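Local coordinates for rhusiopathiae surface protein B (Erysipelothrix rhusiopathiae, PDB 3V10), which probably binds collagen as a cell-wall-anchored surface adhesin, this chain being its collagen-binding region built of two Ig-like domains, at residues N6-T11 against M37-K42; E206-V211 against Y265-F270; E275-S280 against V306-D311. All coordinates share one frame; numbering follows the deposited sequence.

Contact 1: residues N6-T11 against M37-K42; sequences NEAIFT and MNNGQK
A8 and I9 pass beside N38 at the start of a tight hairpin, the CA atoms of I9 and N38 coming within 4.7 Å, yet no backbone hydrogen bond joins the two segments. The hairpin is closed by a type I' turn from N38 to Q41, with N39 and G40 both at positive phi and N38 and Q41 bonded backbone to backbone in both directions. Across from it, A8 is the centre of an inverse gamma turn.

The side chain of N38 carries the contact. Its CG lies anti to the backbone N (chi1 -179°), and the amide spans E7 and A8. OD1 of N38 accepts from the backbone N of A8 at 2.9 Å, a weak bond because the angle at the hydrogen is just 125°. ND2 is turned to the E7 carboxylate. The modelled 2.5 Å from N38 ND2 to E7 OE2 is very short, so the exact geometry there is doubtful. These two side chains cross at about a right angle, with carboxylate and amide planes 74° apart.

Van der Waals contacts flank the amide. CG2 of I9 meets CB of N38 at 3.6 Å, while the other branch of I9 turns back over one face of the F10 ring. The methyl CB of A8 sits 3.8 Å from ND2 of N39. F10 points away from the hairpin and meets F51 edge-to-face, and I9 is tied by its backbone to S35.

K2, outside both segments, is at long, weak range of the same E7 oxygen and may modestly steady the carboxylate. The contact is thus light: a weak N-H to amide-oxygen bond, a probable amide-carboxylate bond of uncertain length, and a little van der Waals packing.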
ATOM      1  N   ASN A   6     -11.787 -14.548  22.026  1.00 16.84           N
ATOM      2  CA  ASN A   6     -13.228 -14.375  22.113  1.00 18.06           C
ATOM      3  C   ASN A   6     -13.713 -13.757  23.417  1.00 18.83           C
ATOM      4  O   ASN A   6     -14.914 -13.738  23.687  1.00 21.62           O
ATOM      5  CB  ASN A   6     -13.930 -15.701  21.852  1.00 18.86           C
ATOM      6  CG  ASN A   6     -13.757 -16.161  20.420  1.00 20.60           C
ATOM      7  OD1 ASN A   6     -14.214 -15.501  19.480  1.00 22.45           O
ATOM      8  ND2 ASN A   6     -13.084 -17.284  20.239  1.00 19.36           N
ATOM      9  N   GLU A   7     -12.775 -13.252  24.215  1.00 17.17           N
ATOM     10  CA  GLU A   7     -13.107 -12.588  25.478  1.00 16.46           C
ATOM     11  C   GLU A   7     -13.567 -11.162  25.178  1.00 17.84           C
ATOM     12  O   GLU A   7     -13.223 -10.601  24.137  1.00 15.86           O
ATOM     13  CB  GLU A   7     -11.885 -12.541  26.392  1.00 16.63           C
ATOM     14  CG  GLU A   7     -11.537 -13.859  27.034  1.00 16.00           C
ATOM     15  CD  GLU A   7     -12.637 -14.338  27.964  1.00 20.27           C
ATOM     16  OE1 GLU A   7     -13.622 -14.915  27.472  1.00 22.43           O
ATOM     17  OE2 GLU A   7     -12.522 -14.122  29.186  1.00 22.99           O
ATOM     18  N   ALA A   8     -14.322 -10.570  26.103  1.00 16.26           N
ATOM     19  CA  ALA A   8     -14.847  -9.218  25.925  1.00 14.82           C
ATOM     20  C   ALA A   8     -13.899  -8.123  26.414  1.00 15.23           C
ATOM     21  O   ALA A   8     -14.284  -7.287  27.231  1.00 15.23           O
ATOM     22  CB  ALA A   8     -16.191  -9.092  26.636  1.00 16.30           C
ATOM     23  N   ILE A   9     -12.671  -8.117  25.904  1.00 14.25           N
ATOM     24  CA  ILE A   9     -11.678  -7.118  26.306  1.00 13.26           C
ATOM     25  C   ILE A   9     -11.453  -6.047  25.247  1.00 13.56           C
ATOM     26  O   ILE A   9     -10.662  -5.122  25.450  1.00 15.04           O
ATOM     27  CB  ILE A   9     -10.298  -7.766  26.622  1.00 13.04           C
ATOM     28  CG1 ILE A   9      -9.798  -8.567  25.418  1.00 12.38           C
ATOM     29  CG2 ILE A   9     -10.410  -8.663  27.841  1.00 14.22           C
ATOM     30  CD1 ILE A   9      -8.323  -8.888  25.473  1.00 11.21           C
ATOM     31  N   PHE A  10     -12.162  -6.161  24.129  1.00 13.78           N
ATOM     32  CA  PHE A  10     -12.017  -5.217  23.031  1.00 14.79           C
ATOM     33  C   PHE A  10     -13.019  -4.074  23.103  1.00 16.78           C
ATOM     34  O   PHE A  10     -14.224  -4.257  22.904  1.00 17.27           O
ATOM     35  CB  PHE A  10     -12.109  -5.986  21.718  1.00 14.29           C
ATOM     36  CG  PHE A  10     -11.174  -7.163  21.673  1.00 13.81           C
ATOM     37  CD1 PHE A  10     -11.615  -8.436  22.022  1.00 14.71           C
ATOM     38  CD2 PHE A  10      -9.825  -6.981  21.380  1.00 13.71           C
ATOM     39  CE1 PHE A  10     -10.723  -9.509  22.084  1.00 12.82           C
ATOM     40  CE2 PHE A  10      -8.930  -8.044  21.441  1.00 11.47           C
ATOM     41  CZ  PHE A  10      -9.378  -9.309  21.793  1.00 12.60           C
ATOM     42  N   THR A  11     -12.481  -2.887  23.381  1.00 19.63           N
ATOM     43  CA  THR A  11     -13.258  -1.663  23.552  1.00 20.67           C
ATOM     44  C   THR A  11     -13.521  -0.826  22.303  1.00 20.83           C
ATOM     45  O   THR A  11     -14.347   0.089  22.337  1.00 21.37           O
ATOM     46  CB  THR A  11     -12.579  -0.746  24.584  1.00 21.19           C
ATOM     47  OG1 THR A  11     -11.295  -0.349  24.088  1.00 23.01           O
ATOM     48  CG2 THR A  11     -12.395  -1.475  25.909  1.00 23.14           C
ATOM     49  N   MET A  37     -10.157  -4.943  31.078  1.00 17.10           N
ATOM     50  CA  MET A  37     -11.512  -5.041  31.620  1.00 19.01           C
ATOM     51  C   MET A  37     -12.274  -6.036  30.756  1.00 18.37           C
ATOM     52  O   MET A  37     -12.564  -5.766  29.588  1.00 17.78           O
ATOM     53  CB  MET A  37     -12.233  -3.688  31.591  1.00 20.22           C
ATOM     54  CG  MET A  37     -11.788  -2.696  32.654  1.00 19.69           C
ATOM     55  SD  MET A  37     -11.714  -3.383  34.329  1.00 23.44           S
ATOM     56  CE  MET A  37     -13.301  -3.986  34.562  1.00  1.10           C
ATOM     57  N   ASN A  38     -12.585  -7.193  31.329  1.00 17.68           N
ATOM     58  CA  ASN A  38     -13.304  -8.233  30.599  1.00 17.98           C
ATOM     59  C   ASN A  38     -14.709  -8.437  31.159  1.00 18.20           C
ATOM     60  O   ASN A  38     -14.885  -9.032  32.224  1.00 17.95           O
ATOM     61  CB  ASN A  38     -12.503  -9.538  30.655  1.00 17.77           C
ATOM     62  CG  ASN A  38     -13.165 -10.660  29.894  1.00 19.00           C
ATOM     63  OD1 ASN A  38     -13.958 -10.425  28.985  1.00 20.13           O
ATOM     64  ND2 ASN A  38     -12.833 -11.894  30.255  1.00 20.91           N
ATOM     65  N   ASN A  39     -15.711  -7.944  30.434  1.00 17.76           N
ATOM     66  CA  ASN A  39     -17.095  -8.059  30.876  1.00 19.80           C
ATOM     67  C   ASN A  39     -17.278  -7.387  32.236  1.00 18.45           C
ATOM     68  O   ASN A  39     -17.989  -7.889  33.108  1.00 19.17           O
ATOM     69  CB  ASN A  39     -17.512  -9.532  30.951  1.00 21.06           C
ATOM     70  CG  ASN A  39     -18.294  -9.977  29.731  1.00 23.84           C
ATOM     71  OD1 ASN A  39     -18.210 -11.131  29.314  1.00 26.08           O
ATOM     72  ND2 ASN A  39     -19.072  -9.063  29.159  1.00 23.24           N
ATOM     73  N   GLY A  40     -16.624  -6.244  32.406  1.00 18.02           N
ATOM     74  CA  GLY A  40     -16.732  -5.505  33.649  1.00 15.43           C
ATOM     75  C   GLY A  40     -15.878  -6.061  34.769  1.00 16.29           C
ATOM     76  O   GLY A  40     -15.960  -5.590  35.902  1.00 12.78           O
ATOM     77  N   GLN A  41     -15.066  -7.068  34.459  1.00 13.88           N
ATOM     78  CA  GLN A  41     -14.200  -7.672  35.459  1.00 18.29           C
ATOM     79  C   GLN A  41     -12.731  -7.510  35.121  1.00 18.26           C
ATOM     80  O   GLN A  41     -12.295  -7.767  34.000  1.00 18.79           O
ATOM     81  CB  GLN A  41     -14.523  -9.157  35.632  1.00 19.29           C
ATOM     82  CG  GLN A  41     -15.848  -9.409  36.317  1.00 25.12           C
ATOM     83  CD  GLN A  41     -15.889 -10.756  37.001  1.00 27.21           C
ATOM     84  OE1 GLN A  41     -14.978 -11.110  37.753  1.00 30.64           O
ATOM     85  NE2 GLN A  41     -16.950 -11.513  36.757  1.00 30.69           N
ATOM     86  N   LYS A  42     -11.973  -7.075  36.112  1.00 18.69           N
ATOM     87  CA  LYS A  42     -10.550  -6.861  35.962  1.00 19.32           C
ATOM     88  C   LYS A  42      -9.763  -8.151  35.743  1.00 18.68           C
ATOM     89  O   LYS A  42      -9.936  -9.118  36.485  1.00 19.65           O
ATOM     90  CB  LYS A  42     -10.029  -6.155  37.213  1.00 21.56           C
ATOM     91  CG  LYS A  42     -10.169  -4.660  37.146  1.00 23.17           C
ATOM     92  CD  LYS A  42      -9.188  -4.147  36.125  1.00 25.97           C
ATOM     93  CE  LYS A  42      -7.783  -4.487  36.553  1.00 25.16           C
ATOM     94  NZ  LYS A  42      -7.401  -3.621  37.705  1.00 27.64           N
TER

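Contact 2: residues E206-V211 against Y265-F270; sequences EGHKLV and YDTRAF
An antiparallel strand pair inside the five-stranded sheet of the collagen-binding domain brings K209 opposite R268 as a hydrogen-bonded pair, flanked by the non-hydrogen-bonded pairs H208-A269 and L210-T267. K209 N donates to R268 O at 3.0 Å and R268 N returns the bond to K209 O at 2.7 Å. The ladder goes on at either end, with F270 N bonded to G207 O and V211 N to D266 O, the latter donor lying above the carbonyl plane.

H208 adds a side-chain bond. Its CG stands between the backbone N and the carbonyl carbon (chi1 56°), and ND1 meets T267 OG1 at 2.9 Å, at the ring edge and nearly straight (176°). NE2 of the same ring bonds to K278 O, while T267 OG1 also bonds to W183 NE1, so the imidazole is held on two sides.

Further along, V211 lays CG2 over one face of the R268 guanidinium, 3.5 Å above its plane, and D180 forms a salt bridge to R268 NE. G207 CA makes a CH-pi contact over the F270 ring, 3.9 Å from its centroid. L210 CD1 touches Y265 CD2, the two side chains crossing at about a right angle.

Strand 260-269 lies between 208-221 and 180-187, where M181 meets H208, T267 and A269; I204 of strand 198-204 packs on L210, Y265 and T267.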
ATOM      1  N   GLU A 206       7.255  14.473   0.081  1.00 13.53           N
ATOM      2  CA  GLU A 206       7.961  14.382   1.353  1.00 15.49           C
ATOM      3  C   GLU A 206       7.710  13.033   2.025  1.00 13.92           C
ATOM      4  O   GLU A 206       6.698  12.383   1.775  1.00 13.80           O
ATOM      5  CB  GLU A 206       7.510  15.519   2.278  1.00 21.43           C
ATOM      6  CG  GLU A 206       6.056  15.922   2.078  1.00 25.87           C
ATOM      7  CD  GLU A 206       5.455  16.625   3.284  1.00 28.82           C
ATOM      8  OE1 GLU A 206       5.940  16.398   4.410  1.00 32.75           O
ATOM      9  OE2 GLU A 206       4.479  17.386   3.112  1.00 31.88           O
ATOM     10  N   GLY A 207       8.650  12.598   2.858  1.00 13.05           N
ATOM     11  CA  GLY A 207       8.479  11.341   3.568  1.00 12.47           C
ATOM     12  C   GLY A 207       9.092  10.103   2.945  1.00 11.43           C
ATOM     13  O   GLY A 207       9.255   9.086   3.617  1.00 11.00           O
ATOM     14  N   HIS A 208       9.402  10.160   1.656  1.00  9.88           N
ATOM     15  CA  HIS A 208      10.024   9.020   1.001  1.00 10.14           C
ATOM     16  C   HIS A 208      11.021   9.478  -0.052  1.00 10.35           C
ATOM     17  O   HIS A 208      10.970  10.618  -0.503  1.00  9.92           O
ATOM     18  CB  HIS A 208       8.975   8.074   0.390  1.00 10.33           C
ATOM     19  CG  HIS A 208       8.042   8.725  -0.587  1.00  9.28           C
ATOM     20  ND1 HIS A 208       7.666   8.112  -1.765  1.00  7.91           N
ATOM     21  CD2 HIS A 208       7.375   9.902  -0.547  1.00  7.50           C
ATOM     22  CE1 HIS A 208       6.809   8.886  -2.407  1.00  8.15           C
ATOM     23  NE2 HIS A 208       6.614   9.978  -1.689  1.00  6.78           N
ATOM     24  N   LYS A 209      11.944   8.594  -0.412  1.00 10.71           N
ATOM     25  CA  LYS A 209      12.970   8.914  -1.402  1.00 12.40           C
ATOM     26  C   LYS A 209      13.140   7.771  -2.384  1.00 12.41           C
ATOM     27  O   LYS A 209      12.855   6.613  -2.070  1.00 11.37           O
ATOM     28  CB  LYS A 209      14.328   9.159  -0.732  1.00 16.42           C
ATOM     29  CG  LYS A 209      14.348  10.176   0.385  1.00 21.08           C
ATOM     30  CD  LYS A 209      15.780  10.607   0.686  1.00 23.75           C
ATOM     31  CE  LYS A 209      15.881  11.292   2.041  1.00 26.66           C
ATOM     32  NZ  LYS A 209      14.794  12.290   2.225  1.00 28.30           N
ATOM     33  N   LEU A 210      13.638   8.102  -3.569  1.00 11.06           N
ATOM     34  CA  LEU A 210      13.872   7.107  -4.600  1.00 11.07           C
ATOM     35  C   LEU A 210      14.937   6.112  -4.138  1.00 12.16           C
ATOM     36  O   LEU A 210      15.923   6.486  -3.492  1.00 12.65           O
ATOM     37  CB  LEU A 210      14.313   7.799  -5.902  1.00 13.21           C
ATOM     38  CG  LEU A 210      14.455   6.923  -7.155  1.00 18.27           C
ATOM     39  CD1 LEU A 210      14.020   7.708  -8.395  1.00 21.26           C
ATOM     40  CD2 LEU A 210      15.890   6.440  -7.284  1.00 19.97           C
ATOM     41  N   VAL A 211      14.731   4.842  -4.460  1.00 10.61           N
ATOM     42  CA  VAL A 211      15.689   3.806  -4.097  1.00 11.44           C
ATOM     43  C   VAL A 211      16.739   3.725  -5.203  1.00 13.76           C
ATOM     44  O   VAL A 211      16.422   3.423  -6.355  1.00 12.66           O
ATOM     45  CB  VAL A 211      14.998   2.438  -3.937  1.00 10.94           C
ATOM     46  CG1 VAL A 211      16.041   1.337  -3.744  1.00 12.44           C
ATOM     47  CG2 VAL A 211      14.047   2.477  -2.743  1.00  9.10           C
ATOM     48  N   TYR A 265       9.985   2.478 -10.892  1.00  9.01           N
ATOM     49  CA  TYR A 265      10.995   2.738  -9.876  1.00  9.17           C
ATOM     50  C   TYR A 265      10.380   2.556  -8.501  1.00  9.90           C
ATOM     51  O   TYR A 265       9.160   2.461  -8.364  1.00  9.64           O
ATOM     52  CB  TYR A 265      11.561   4.163  -9.999  1.00 10.05           C
ATOM     53  CG  TYR A 265      10.560   5.273  -9.775  1.00  8.44           C
ATOM     54  CD1 TYR A 265       9.748   5.727 -10.816  1.00  9.51           C
ATOM     55  CD2 TYR A 265      10.419   5.870  -8.521  1.00 10.24           C
ATOM     56  CE1 TYR A 265       8.823   6.746 -10.617  1.00  9.72           C
ATOM     57  CE2 TYR A 265       9.489   6.894  -8.310  1.00  9.60           C
ATOM     58  CZ  TYR A 265       8.697   7.325  -9.363  1.00  8.97           C
ATOM     59  OH  TYR A 265       7.777   8.329  -9.173  1.00 11.07           O
ATOM     60  N   ASP A 266      11.236   2.507  -7.490  1.00  9.76           N
ATOM     61  CA  ASP A 266      10.778   2.337  -6.120  1.00  9.43           C
ATOM     62  C   ASP A 266      11.178   3.520  -5.259  1.00  8.72           C
ATOM     63  O   ASP A 266      12.147   4.224  -5.555  1.00  9.00           O
ATOM     64  CB  ASP A 266      11.402   1.087  -5.477  1.00  6.81           C
ATOM     65  CG  ASP A 266      11.190  -0.171  -6.294  1.00 11.93           C
ATOM     66  OD1 ASP A 266      10.232  -0.224  -7.087  1.00 14.65           O
ATOM     67  OD2 ASP A 266      11.982  -1.124  -6.119  1.00 14.79           O
ATOM     68  N   THR A 267      10.420   3.745  -4.196  1.00  9.59           N
ATOM     69  CA  THR A 267      10.770   4.780  -3.239  1.00  9.43           C
ATOM     70  C   THR A 267      10.747   4.078  -1.888  1.00 10.11           C
ATOM     71  O   THR A 267      10.168   2.998  -1.752  1.00 11.45           O
ATOM     72  CB  THR A 267       9.790   5.967  -3.225  1.00 10.37           C
ATOM     73  OG1 THR A 267       8.508   5.539  -2.754  1.00  7.45           O
ATOM     74  CG2 THR A 267       9.679   6.572  -4.615  1.00 12.73           C
ATOM     75  N   ARG A 268      11.387   4.688  -0.902  1.00 10.05           N
ATOM     76  CA  ARG A 268      11.469   4.109   0.428  1.00  9.89           C
ATOM     77  C   ARG A 268      11.050   5.145   1.448  1.00 10.48           C
ATOM     78  O   ARG A 268      11.573   6.255   1.463  1.00  8.98           O
ATOM     79  CB  ARG A 268      12.906   3.645   0.680  1.00 10.28           C
ATOM     80  CG  ARG A 268      13.163   2.981   2.019  1.00  9.80           C
ATOM     81  CD  ARG A 268      14.457   2.186   1.939  1.00 12.49           C
ATOM     82  NE  ARG A 268      14.337   1.141   0.928  1.00 13.58           N
ATOM     83  CZ  ARG A 268      15.351   0.463   0.405  1.00 16.41           C
ATOM     84  NH1 ARG A 268      16.598   0.706   0.794  1.00 18.27           N
ATOM     85  NH2 ARG A 268      15.112  -0.456  -0.521  1.00 15.60           N
ATOM     86  N   ALA A 269      10.089   4.782   2.292  1.00 11.22           N
ATOM     87  CA  ALA A 269       9.603   5.685   3.322  1.00 12.03           C
ATOM     88  C   ALA A 269      10.651   5.872   4.416  1.00 12.69           C
ATOM     89  O   ALA A 269      11.324   4.918   4.808  1.00 13.41           O
ATOM     90  CB  ALA A 269       8.311   5.130   3.928  1.00 11.20           C
ATOM     91  N   PHE A 270      10.804   7.107   4.887  1.00 14.77           N
ATOM     92  CA  PHE A 270      11.738   7.388   5.969  1.00 14.68           C
ATOM     93  C   PHE A 270      10.986   8.086   7.096  1.00 16.70           C
ATOM     94  O   PHE A 270      11.463   8.128   8.232  1.00 18.98           O
ATOM     95  CB  PHE A 270      12.933   8.218   5.480  1.00 15.69           C
ATOM     96  CG  PHE A 270      12.573   9.572   4.954  1.00 16.76           C
ATOM     97  CD1 PHE A 270      12.237  10.609   5.819  1.00 17.08           C
ATOM     98  CD2 PHE A 270      12.603   9.821   3.585  1.00 15.85           C
ATOM     99  CE1 PHE A 270      11.941  11.876   5.326  1.00 17.88           C
ATOM    100  CE2 PHE A 270      12.311  11.079   3.087  1.00 15.80           C
ATOM    101  CZ  PHE A 270      11.981  12.109   3.953  1.00 16.41           C
TER

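Contact 3: residues E275-S280 against V306-D311; sequences ENYKNS and VNMFDD
Y277 reaches across to three residues of the 306-311 loop. Its hydroxyl arrives at the edge of the F309 ring, in the ring plane, with OH 3.5 Å from CE2 of F309. F309 and M308 both cross Y277 at about a right angle, M308 in an oblique Met-aromatic contact with CE 3.7 Å from Y277 CE2. N307 comes obliquely, its amide plane 34° from the tyrosine ring, with ND2 3.4 Å from Y277 OH at too poor an angle to bond; the hydroxyl donates to D271 O.

The N307 side chain is gripped at both ends of its amide. OD1 accepts from F309 N at 2.9 Å, an Asx turn that ties the start of the loop to F309, and ND2 bonds to L274 O and K272 O. The N307 backbone N donates to E275 O at 3.0 Å, from above the carbonyl plane. N276 and V306 form a non-hydrogen-bonded antiparallel pair; their side chains lie side by side, pointing the same way, with ND2 of N276 3.5 Å from CG2 of V306.

A269 and M181 pack on Y277 from strands 260-269 and 180-187. The chain leaves strand 303-306, the partner of 276-286, at V306, and after the 307-310 loop enters strand 311-315, which adds to the other domain's sheet, antiparallel to 112-123 and parallel to 71-77, consistent with the latch of the Collagen Hug model.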
ATOM      1  N   GLU A 275       0.810  10.453   6.883  1.00 19.75           N
ATOM      2  CA  GLU A 275      -0.441   9.840   6.467  1.00 19.34           C
ATOM      3  C   GLU A 275      -0.488   9.348   5.015  1.00 17.21           C
ATOM      4  O   GLU A 275      -1.101   8.324   4.728  1.00 16.94           O
ATOM      5  CB  GLU A 275      -1.564  10.820   6.739  1.00 22.66           C
ATOM      6  CG  GLU A 275      -1.535  11.360   8.163  1.00 28.55           C
ATOM      7  CD  GLU A 275      -2.829  11.066   8.937  1.00 31.83           C
ATOM      8  OE1 GLU A 275      -2.829  11.031  10.200  1.00 34.76           O
ATOM      9  OE2 GLU A 275      -3.869  10.876   8.272  1.00 34.80           O
ATOM     10  N   ASN A 276       0.157  10.077   4.108  1.00 15.75           N
ATOM     11  CA  ASN A 276       0.196   9.677   2.695  1.00 14.73           C
ATOM     12  C   ASN A 276       1.570   9.957   2.091  1.00 13.80           C
ATOM     13  O   ASN A 276       2.234  10.913   2.479  1.00 13.49           O
ATOM     14  CB  ASN A 276      -0.854  10.430   1.860  1.00 17.67           C
ATOM     15  CG  ASN A 276      -2.248  10.331   2.436  1.00 19.97           C
ATOM     16  OD1 ASN A 276      -2.692  11.220   3.164  1.00 22.87           O
ATOM     17  ND2 ASN A 276      -2.943   9.249   2.121  1.00 18.29           N
ATOM     18  N   TYR A 277       1.994   9.115   1.154  1.00 11.79           N
ATOM     19  CA  TYR A 277       3.277   9.297   0.471  1.00 10.77           C
ATOM     20  C   TYR A 277       2.900   9.703  -0.941  1.00 10.21           C
ATOM     21  O   TYR A 277       2.418   8.887  -1.722  1.00  9.24           O
ATOM     22  CB  TYR A 277       4.074   7.995   0.473  1.00  8.54           C
ATOM     23  CG  TYR A 277       4.472   7.573   1.868  1.00  9.95           C
ATOM     24  CD1 TYR A 277       5.485   8.242   2.559  1.00  9.69           C
ATOM     25  CD2 TYR A 277       3.793   6.549   2.526  1.00 12.24           C
ATOM     26  CE1 TYR A 277       5.808   7.903   3.874  1.00  9.57           C
ATOM     27  CE2 TYR A 277       4.104   6.207   3.836  1.00 14.06           C
ATOM     28  CZ  TYR A 277       5.106   6.882   4.505  1.00 12.11           C
ATOM     29  OH  TYR A 277       5.396   6.527   5.805  1.00 13.15           O
ATOM     30  N   LYS A 278       3.117  10.976  -1.257  1.00 10.94           N
ATOM     31  CA  LYS A 278       2.731  11.511  -2.556  1.00 11.67           C
ATOM     32  C   LYS A 278       3.814  11.578  -3.618  1.00 10.82           C
ATOM     33  O   LYS A 278       5.003  11.486  -3.334  1.00 11.28           O
ATOM     34  CB  LYS A 278       2.155  12.919  -2.379  1.00 14.13           C
ATOM     35  CG  LYS A 278       1.079  13.032  -1.312  1.00 17.16           C
ATOM     36  CD  LYS A 278       0.565  14.462  -1.203  1.00 20.07           C
ATOM     37  CE  LYS A 278      -0.450  14.599  -0.075  1.00 24.23           C
ATOM     38  NZ  LYS A 278       0.166  14.354   1.252  1.00 25.04           N
ATOM     39  N   ASN A 279       3.362  11.759  -4.855  1.00 10.53           N
ATOM     40  CA  ASN A 279       4.239  11.897  -6.001  1.00 13.46           C
ATOM     41  C   ASN A 279       3.455  12.717  -7.016  1.00 14.32           C
ATOM     42  O   ASN A 279       2.307  12.399  -7.324  1.00 15.33           O
ATOM     43  CB  ASN A 279       4.591  10.533  -6.592  1.00 16.69           C
ATOM     44  CG  ASN A 279       5.606  10.634  -7.710  1.00 17.10           C
ATOM     45  OD1 ASN A 279       6.649  11.268  -7.562  1.00 18.33           O
ATOM     46  ND2 ASN A 279       5.307  10.006  -8.835  1.00 17.01           N
ATOM     47  N   SER A 280       4.065  13.779  -7.520  1.00 12.93           N
ATOM     48  CA  SER A 280       3.394  14.616  -8.500  1.00 12.95           C
ATOM     49  C   SER A 280       4.300  14.717  -9.714  1.00 11.87           C
ATOM     50  O   SER A 280       5.515  14.597  -9.591  1.00 13.83           O
ATOM     51  CB  SER A 280       3.112  16.005  -7.918  1.00 14.98           C
ATOM     52  OG  SER A 280       4.305  16.706  -7.606  1.00 20.93           O
ATOM     53  N   VAL A 306      -1.429   5.499   0.614  1.00 12.84           N
ATOM     54  CA  VAL A 306      -1.788   5.710   2.007  1.00 13.08           C
ATOM     55  C   VAL A 306      -0.794   4.929   2.857  1.00 12.18           C
ATOM     56  O   VAL A 306      -0.374   3.834   2.476  1.00 13.85           O
ATOM     57  CB  VAL A 306      -3.226   5.214   2.295  1.00 15.62           C
ATOM     58  CG1 VAL A 306      -3.540   5.342   3.774  1.00 15.77           C
ATOM     59  CG2 VAL A 306      -4.223   6.035   1.486  1.00 16.72           C
ATOM     60  N   ASN A 307      -0.409   5.510   3.989  1.00 12.19           N
ATOM     61  CA  ASN A 307       0.542   4.891   4.911  1.00 12.36           C
ATOM     62  C   ASN A 307       0.222   3.413   5.083  1.00 11.81           C
ATOM     63  O   ASN A 307      -0.885   3.045   5.482  1.00 14.02           O
ATOM     64  CB  ASN A 307       0.501   5.605   6.268  1.00 12.28           C
ATOM     65  CG  ASN A 307       1.553   5.092   7.230  1.00 14.55           C
ATOM     66  OD1 ASN A 307       1.515   3.937   7.644  1.00 15.03           O
ATOM     67  ND2 ASN A 307       2.502   5.952   7.591  1.00 15.55           N
ATOM     68  N   MET A 308       1.207   2.569   4.795  1.00 12.06           N
ATOM     69  CA  MET A 308       1.016   1.129   4.872  1.00 13.31           C
ATOM     70  C   MET A 308       1.671   0.431   6.063  1.00 10.90           C
ATOM     71  O   MET A 308       1.763  -0.801   6.090  1.00 12.40           O
ATOM     72  CB  MET A 308       1.484   0.489   3.556  1.00 14.46           C
ATOM     73  CG  MET A 308       2.949   0.738   3.148  1.00 13.96           C
ATOM     74  SD  MET A 308       3.435   2.402   2.517  1.00  8.64           S
ATOM     75  CE  MET A 308       4.915   2.580   3.439  1.00 12.08           C
ATOM     76  N   PHE A 309       2.101   1.206   7.054  1.00  9.97           N
ATOM     77  CA  PHE A 309       2.756   0.642   8.238  1.00 10.00           C
ATOM     78  C   PHE A 309       1.795   0.229   9.349  1.00  9.81           C
ATOM     79  O   PHE A 309       0.832   0.933   9.650  1.00  8.91           O
ATOM     80  CB  PHE A 309       3.761   1.646   8.818  1.00 12.02           C
ATOM     81  CG  PHE A 309       5.000   1.830   7.980  1.00 10.65           C
ATOM     82  CD1 PHE A 309       5.981   0.842   7.936  1.00 11.93           C
ATOM     83  CD2 PHE A 309       5.198   3.001   7.258  1.00 14.17           C
ATOM     84  CE1 PHE A 309       7.150   1.021   7.185  1.00 14.06           C
ATOM     85  CE2 PHE A 309       6.360   3.192   6.503  1.00 14.73           C
ATOM     86  CZ  PHE A 309       7.339   2.200   6.468  1.00 14.88           C
ATOM     87  N   ASP A 310       2.069  -0.918   9.958  1.00 10.23           N
ATOM     88  CA  ASP A 310       1.261  -1.389  11.073  1.00 10.58           C
ATOM     89  C   ASP A 310       1.822  -0.680  12.291  1.00 11.86           C
ATOM     90  O   ASP A 310       3.000  -0.333  12.322  1.00 13.46           O
ATOM     91  CB  ASP A 310       1.419  -2.902  11.256  1.00 10.29           C
ATOM     92  CG  ASP A 310       0.945  -3.682  10.055  1.00 11.23           C
ATOM     93  OD1 ASP A 310      -0.278  -3.700   9.823  1.00 13.68           O
ATOM     94  OD2 ASP A 310       1.789  -4.265   9.336  1.00 13.19           O
ATOM     95  N   ASP A 311       0.984  -0.438  13.286  1.00 12.91           N
ATOM     96  CA  ASP A 311       1.467   0.203  14.498  1.00 15.52           C
ATOM     97  C   ASP A 311       0.638  -0.287  15.666  1.00 14.54           C
ATOM     98  O   ASP A 311      -0.482  -0.766  15.488  1.00 14.59           O
ATOM     99  CB  ASP A 311       1.414   1.734  14.373  1.00 19.04           C
ATOM    100  CG  ASP A 311       0.007   2.270  14.261  1.00 21.38           C
ATOM    101  OD1 ASP A 311      -0.759   2.147  15.240  1.00 23.57           O
ATOM    102  OD2 ASP A 311      -0.332   2.824  13.195  1.00 23.68           O
TER

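In the fold
Contacts 2 and 3 adjoin, their centres about 11 Å apart, and share the chain around strands 260-269 and 276-286, which follow each other in sequence; the H208 ring of contact 2 reaches the backbone of contact 3. Both are partly buried, but contact 2 is a regular strand ladder within one sheet, whereas contact 3 adds aromatic, sulfur and Asx-turn contacts to a single backbone bond where the chain crosses between domains. Contact 1 is a surface contact at the far end of the N-terminal Ig-like domain, its centre about 33 Å from that of contact 3, and depends mainly on the side chain of N38, with no backbone hydrogen bond between its two segments.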